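Local coordinates for protein putative NADH dehydrogenase/NAD(P)H nitroreductase (Parabacteroides distasonis, PDB 3M5K) that binds flavin mononucleotide and, as a member of the nitroreductase family, probably acts as a flavin-dependent oxidoreductase, at residues 62-67 with 133-138; 103-108 with 145-150. One frame throughout, in Å; residues are numbered along the deposited sequence. Where two conformers were deposited one is given.

Interaction 1. Residues 62-67 with 133-138; sequences DTMAEG and KELRLP
Glu134, on the last turn of helix 125-135, meets Thr63 and Met64 of helix 58-67 and illustrates how an acidic side chain can serve two surfaces at once. Its chain bends at chi2 (-55°), which brings the carboxylate against the threonine methyl: Thr63 CG2 lies 3.3 Å from Glu134 CD, the two side chains crossing at about a right angle. The charged end is not bonded to Thr63 directly. A water donates to both, 2.8 Å from Glu134 OE1 and 3.0 Å from Thr63 OG1, while the threonine hydroxyl also hydrogen-bonds to Lys59 O one turn earlier. The aliphatic part of Glu134 is used differently, its CG sitting 3.9 Å from Met64 CG as the two chains run past each other in opposite directions. Leu135 follows on the buried side, where its CD1 is 4.3 Å from the selenium, SE, of Met64, a selenomethionine; both residues also rest on Val55 of strand 50-55. At Arg136 the backbone leaves the helix with positive phi (53°) in a Schellman motif, and the guanidinium reaches Asn170 O of the second subunit. The arrangement is that of two helices packed side by side on one face of the central antiparallel sheet of a nitroreductase-type alpha+beta fold, apolar toward the strands and bridged by water between the partly exposed Thr63 and Glu134.

Interaction 2. Residues 103-108 with 145-150; sequences QNLLLA and NVIPVG
The core of the nitroreductase-type alpha+beta fold, where a long helix lies against the central antiparallel sheet, supplies this contact: helix 94-111 packs on strand 141-150 through three buried aliphatic side chains. Ile147 carries the strand's side of the contact. Its methyl CG2 faces the helix and touches two successive leucines, lying 3.8 Å from Leu106 CD2 and 4.0 Å from Leu105 CD2. The other branch of the isoleucine adds a further approach, with Ile147 CD1 4.1 Å from Leu105 CD2.

Both leucines present their CD2 methyl, yet they arrive by different routes. In Leu105 the CG stands opposite the backbone N (chi1 -173°), sending the side chain forward from a CB already directed at the strand, and it slides antiparallel past Ile147. Leu106 starts from a CB directed neither at the strand nor away from it, and its side chain then turns in; its CG lies beside the backbone N instead (chi1 -67°), and its CD2 comes to Ile147 CG2 at a slant.

The surroundings extend the same oily layer. Leu105 also touches Leu34 of helix 28-39 and Ile81 of strand 79-86, while Leu106 rests on Ala116 of strand 115-120. The side chain of Leu106 is about 6 Å from the bound flavin mononucleotide and about 4 Å from that of the FMN-binding Arg15. With methyl groups alone meeting across it, the interface relies on dispersion and burial, and its specificity lies in shape rather than in directional bonds.

How the interactions relate
Taken together, the contacts show how one antiparallel sheet can carry helices on both faces. Interaction 1 joins helices 58-67 and 125-135, whereas interaction 2 sets helix 94-111 against strand 141-150, an inner strand of that sheet. Their centres are 18 Å apart and their nearest atoms about 5 Å, without touching. Along the chain the segments alternate, 62-67, 103-108, 133-138, 145-150, and a short connection joins helix 125-135 to strand 141-150, the next element in the chain, so the two contacts are interleaved in sequence. Interaction 2 lies near the centre of the chain and close to the flavin, interaction 1 farther out; both also touch the second subunit, interaction 1 through residues 135-138 and interaction 2 through helix 94-111.

Interaction 1. Residues 62-67 with 133-138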
loop_
_atom_site.group_PDB
_atom_site.type_symbol
_atom_site.label_atom_id
_atom_site.label_comp_id
_atom_site.label_asym_id
_atom_site.label_seq_id
_atom_site.Cartn_x
_atom_site.Cartn_y
_atom_site.Cartn_z
ATOM N N ASP A 62 -3.420 -8.834 24.772
ATOM C CA ASP A 62 -2.948 -8.081 25.943
ATOM C C ASP A 62 -1.419 -8.109 26.113
ATOM O O ASP A 62 -0.856 -7.115 26.479
ATOM C CB ASP A 62 -3.593 -8.630 27.214
ATOM C CG ASP A 62 -5.077 -8.337 27.312
ATOM O OD1 ASP A 62 -5.609 -7.510 26.567
ATOM O OD2 ASP A 62 -5.720 -8.983 28.181
ATOM N N THR A 63 -0.772 -9.250 25.842
ATOM C CA THR A 63 0.665 -9.383 25.983
ATOM C C THR A 63 1.367 -8.502 24.932
ATOM O O THR A 63 2.310 -7.782 25.240
ATOM C CB THR A 63 1.124 -10.854 25.908
ATOM O OG1 THR A 63 0.498 -11.602 26.954
ATOM C CG2 THR A 63 2.685 -10.977 25.992
HETATM N N MSE A 64 0.877 -8.538 23.694
HETATM C CA MSE A 64 1.387 -7.625 22.669
HETATM C C MSE A 64 1.195 -6.148 23.016
HETATM O O MSE A 64 2.144 -5.374 22.928
HETATM C CB MSE A 64 0.791 -7.991 21.306
HETATM C CG MSE A 64 1.361 -9.329 20.798
HETATM SE SE MSE A 64 0.782 -9.600 18.894
HETATM C CE MSE A 64 -1.050 -9.835 19.265
ATOM N N ALA A 65 -0.010 -5.762 23.457
ATOM C CA ALA A 65 -0.258 -4.410 23.969
ATOM C C ALA A 65 0.805 -3.965 24.999
ATOM O O ALA A 65 1.356 -2.870 24.889
ATOM C CB ALA A 65 -1.658 -4.331 24.574
ATOM N N GLU A 66 1.118 -4.847 25.940
ATOM C CA GLU A 66 2.016 -4.521 27.046
ATOM C C GLU A 66 3.507 -4.501 26.639
ATOM O O GLU A 66 4.371 -4.028 27.403
ATOM C CB GLU A 66 1.739 -5.490 28.196
ATOM C CG GLU A 66 0.346 -5.258 28.793
ATOM C CD GLU A 66 -0.170 -6.359 29.725
ATOM O OE1 GLU A 66 -0.145 -7.567 29.373
ATOM O OE2 GLU A 66 -0.643 -5.990 30.808
ATOM N N GLY A 67 3.800 -5.015 25.440
ATOM C CA GLY A 67 5.143 -4.961 24.866
ATOM C C GLY A 67 5.349 -4.041 23.683
ATOM O O GLY A 67 6.455 -3.964 23.177
ATOM N N LYS A 133 7.243 -14.004 18.910
ATOM C CA LYS A 133 7.098 -14.847 20.088
ATOM C C LYS A 133 5.641 -15.207 20.351
ATOM O O LYS A 133 5.291 -16.374 20.409
ATOM C CB LYS A 133 7.692 -14.140 21.318
ATOM C CG LYS A 133 7.489 -14.905 22.643
ATOM C CD LYS A 133 8.137 -16.277 22.573
ATOM N N GLU A 134 4.796 -14.199 20.501
ATOM C CA GLU A 134 3.397 -14.422 20.885
ATOM C C GLU A 134 2.602 -15.190 19.817
ATOM O O GLU A 134 1.623 -15.857 20.128
ATOM C CB GLU A 134 2.688 -13.107 21.182
ATOM C CG GLU A 134 3.153 -12.396 22.459
ATOM C CD GLU A 134 3.061 -13.305 23.672
ATOM O OE1 GLU A 134 1.917 -13.782 23.903
ATOM O OE2 GLU A 134 4.146 -13.570 24.278
ATOM N N LEU A 135 3.016 -15.101 18.552
ATOM C CA LEU A 135 2.250 -15.739 17.478
ATOM C C LEU A 135 2.978 -16.931 16.881
ATOM O O LEU A 135 2.511 -17.527 15.902
ATOM C CB LEU A 135 1.919 -14.690 16.408
ATOM C CG LEU A 135 1.070 -13.505 16.899
ATOM C CD1 LEU A 135 0.795 -12.501 15.738
ATOM C CD2 LEU A 135 -0.215 -13.980 17.560
ATOM N N ARG A 136 4.116 -17.287 17.453
ATOM C CA ARG A 136 4.892 -18.461 17.022
ATOM C C ARG A 136 5.168 -18.418 15.510
ATOM O O ARG A 136 5.022 -19.406 14.790
ATOM C CB ARG A 136 4.205 -19.781 17.466
ATOM C CG ARG A 136 4.139 -19.938 18.976
ATOM C CD ARG A 136 3.131 -21.004 19.422
ATOM N NE ARG A 136 1.829 -20.790 18.807
ATOM C CZ ARG A 136 0.966 -19.854 19.160
ATOM N NH1 ARG A 136 1.203 -19.047 20.179
ATOM N NH2 ARG A 136 -0.176 -19.743 18.491
ATOM N N LEU A 137 5.622 -17.257 15.045
ATOM C CA LEU A 137 5.948 -17.080 13.630
ATOM C C LEU A 137 7.277 -17.716 13.293
ATOM O O LEU A 137 8.277 -17.415 13.936
ATOM C CB LEU A 137 5.984 -15.579 13.246
ATOM C CG LEU A 137 4.670 -14.846 13.514
ATOM C CD1 LEU A 137 4.810 -13.348 13.095
ATOM C CD2 LEU A 137 3.417 -15.492 12.877
ATOM N N PRO A 138 7.301 -18.582 12.264
ATOM C CA PRO A 138 8.551 -19.194 11.799
ATOM C C PRO A 138 9.560 -18.118 11.381
ATOM O O PRO A 138 9.140 -17.016 11.027
ATOM C CB PRO A 138 8.116 -20.039 10.581
ATOM C CG PRO A 138 6.662 -20.098 10.608
ATOM C CD PRO A 138 6.118 -19.055 11.521
HETATM O O HOH W 1 1.093 -14.537 26.461
#

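Interaction 2. Residues 103-108 with 145-150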
loop_
_atom_site.group_PDB
_atom_site.type_symbol
_atom_site.label_atom_id
_atom_site.label_comp_id
_atom_site.label_asym_id
_atom_site.label_seq_id
_atom_site.Cartn_x
_atom_site.Cartn_y
_atom_site.Cartn_z
ATOM N N GLN A 103 -2.683 -1.556 2.859
ATOM C CA GLN A 103 -3.490 -0.433 2.421
ATOM C C GLN A 103 -4.861 -0.849 1.883
ATOM O O GLN A 103 -5.863 -0.216 2.229
ATOM C CB GLN A 103 -2.707 0.451 1.402
ATOM C CG GLN A 103 -3.407 1.787 1.005
ATOM C CD GLN A 103 -3.731 2.650 2.192
ATOM O OE1 GLN A 103 -3.148 2.479 3.275
ATOM N NE2 GLN A 103 -4.647 3.595 2.010
ATOM N N ASN A 104 -4.920 -1.929 1.087
ATOM C CA ASN A 104 -6.226 -2.495 0.690
ATOM C C ASN A 104 -7.117 -2.825 1.905
ATOM O O ASN A 104 -8.336 -2.571 1.898
ATOM C CB ASN A 104 -6.083 -3.767 -0.134
ATOM C CG ASN A 104 -5.824 -3.527 -1.615
ATOM O OD1 ASN A 104 -5.766 -2.387 -2.081
ATOM N ND2 ASN A 104 -5.601 -4.633 -2.350
ATOM N N LEU A 105 -6.487 -3.391 2.940
ATOM C CA LEU A 105 -7.207 -3.848 4.142
ATOM C C LEU A 105 -7.783 -2.632 4.866
ATOM O O LEU A 105 -8.967 -2.618 5.248
ATOM C CB LEU A 105 -6.305 -4.688 5.042
ATOM C CG LEU A 105 -6.946 -5.378 6.242
ATOM C CD1 LEU A 105 -6.148 -6.656 6.509
ATOM C CD2 LEU A 105 -7.049 -4.467 7.489
ATOM N N LEU A 106 -6.983 -1.585 5.007
ATOM C CA LEU A 106 -7.434 -0.370 5.689
ATOM C C LEU A 106 -8.586 0.306 4.940
ATOM O O LEU A 106 -9.525 0.841 5.556
ATOM C CB LEU A 106 -6.262 0.609 5.855
ATOM C CG LEU A 106 -5.076 0.243 6.787
ATOM C CD1 LEU A 106 -4.071 1.400 6.772
ATOM C CD2 LEU A 106 -5.504 -0.095 8.253
ATOM N N LEU A 107 -8.514 0.312 3.598
ATOM C CA LEU A 107 -9.577 0.899 2.788
ATOM C C LEU A 107 -10.841 0.066 2.875
ATOM O O LEU A 107 -11.966 0.612 2.982
ATOM C CB LEU A 107 -9.105 1.043 1.334
ATOM C CG LEU A 107 -8.000 2.092 1.060
ATOM C CD1 LEU A 107 -7.527 2.019 -0.410
ATOM C CD2 LEU A 107 -8.483 3.541 1.445
ATOM N N ALA A 108 -10.681 -1.263 2.796
ATOM C CA ALA A 108 -11.798 -2.188 2.991
ATOM C C ALA A 108 -12.510 -1.904 4.317
ATOM O O ALA A 108 -13.739 -1.810 4.357
ATOM C CB ALA A 108 -11.346 -3.640 2.893
ATOM N N ASN A 145 3.226 -5.530 10.477
ATOM C CA ASN A 145 2.381 -4.644 11.299
ATOM C C ASN A 145 1.398 -5.424 12.154
ATOM O O ASN A 145 1.219 -6.611 11.961
ATOM C CB ASN A 145 1.654 -3.606 10.410
ATOM C CG ASN A 145 0.864 -4.237 9.269
ATOM O OD1 ASN A 145 0.322 -5.339 9.398
ATOM N ND2 ASN A 145 0.820 -3.548 8.124
ATOM N N VAL A 146 0.780 -4.737 13.117
ATOM C CA VAL A 146 -0.435 -5.209 13.746
ATOM C C VAL A 146 -1.521 -4.203 13.448
ATOM O O VAL A 146 -1.348 -2.989 13.653
ATOM C CB VAL A 146 -0.288 -5.410 15.314
ATOM C CG1 VAL A 146 -1.613 -6.007 15.888
ATOM C CG2 VAL A 146 0.969 -6.259 15.651
ATOM N N ILE A 147 -2.653 -4.690 12.978
ATOM C CA ILE A 147 -3.774 -3.812 12.604
ATOM C C ILE A 147 -4.986 -4.157 13.487
ATOM O O ILE A 147 -5.741 -5.067 13.184
ATOM C CB ILE A 147 -4.165 -3.924 11.078
ATOM C CG1 ILE A 147 -2.914 -3.688 10.182
ATOM C CG2 ILE A 147 -5.309 -2.964 10.737
ATOM C CD1 ILE A 147 -3.156 -3.806 8.683
ATOM N N PRO A 148 -5.145 -3.415 14.592
ATOM C CA PRO A 148 -6.384 -3.572 15.345
ATOM C C PRO A 148 -7.548 -3.094 14.486
ATOM O O PRO A 148 -7.406 -2.150 13.693
ATOM C CB PRO A 148 -6.202 -2.683 16.570
ATOM C CG PRO A 148 -4.783 -2.204 16.550
ATOM C CD PRO A 148 -4.243 -2.409 15.168
ATOM N N VAL A 149 -8.674 -3.760 14.629
ATOM C CA VAL A 149 -9.887 -3.350 13.951
ATOM C C VAL A 149 -11.024 -3.342 14.969
ATOM O O VAL A 149 -10.958 -3.990 16.022
ATOM C CB VAL A 149 -10.255 -4.252 12.743
ATOM C CG1 VAL A 149 -9.268 -4.073 11.594
ATOM C CG2 VAL A 149 -10.325 -5.714 13.157
ATOM N N GLY A 150 -12.033 -2.547 14.657
ATOM C CA GLY A 150 -13.264 -2.477 15.448
ATOM C C GLY A 150 -14.228 -1.432 14.906
ATOM O O GLY A 150 -13.897 -0.674 13.997
#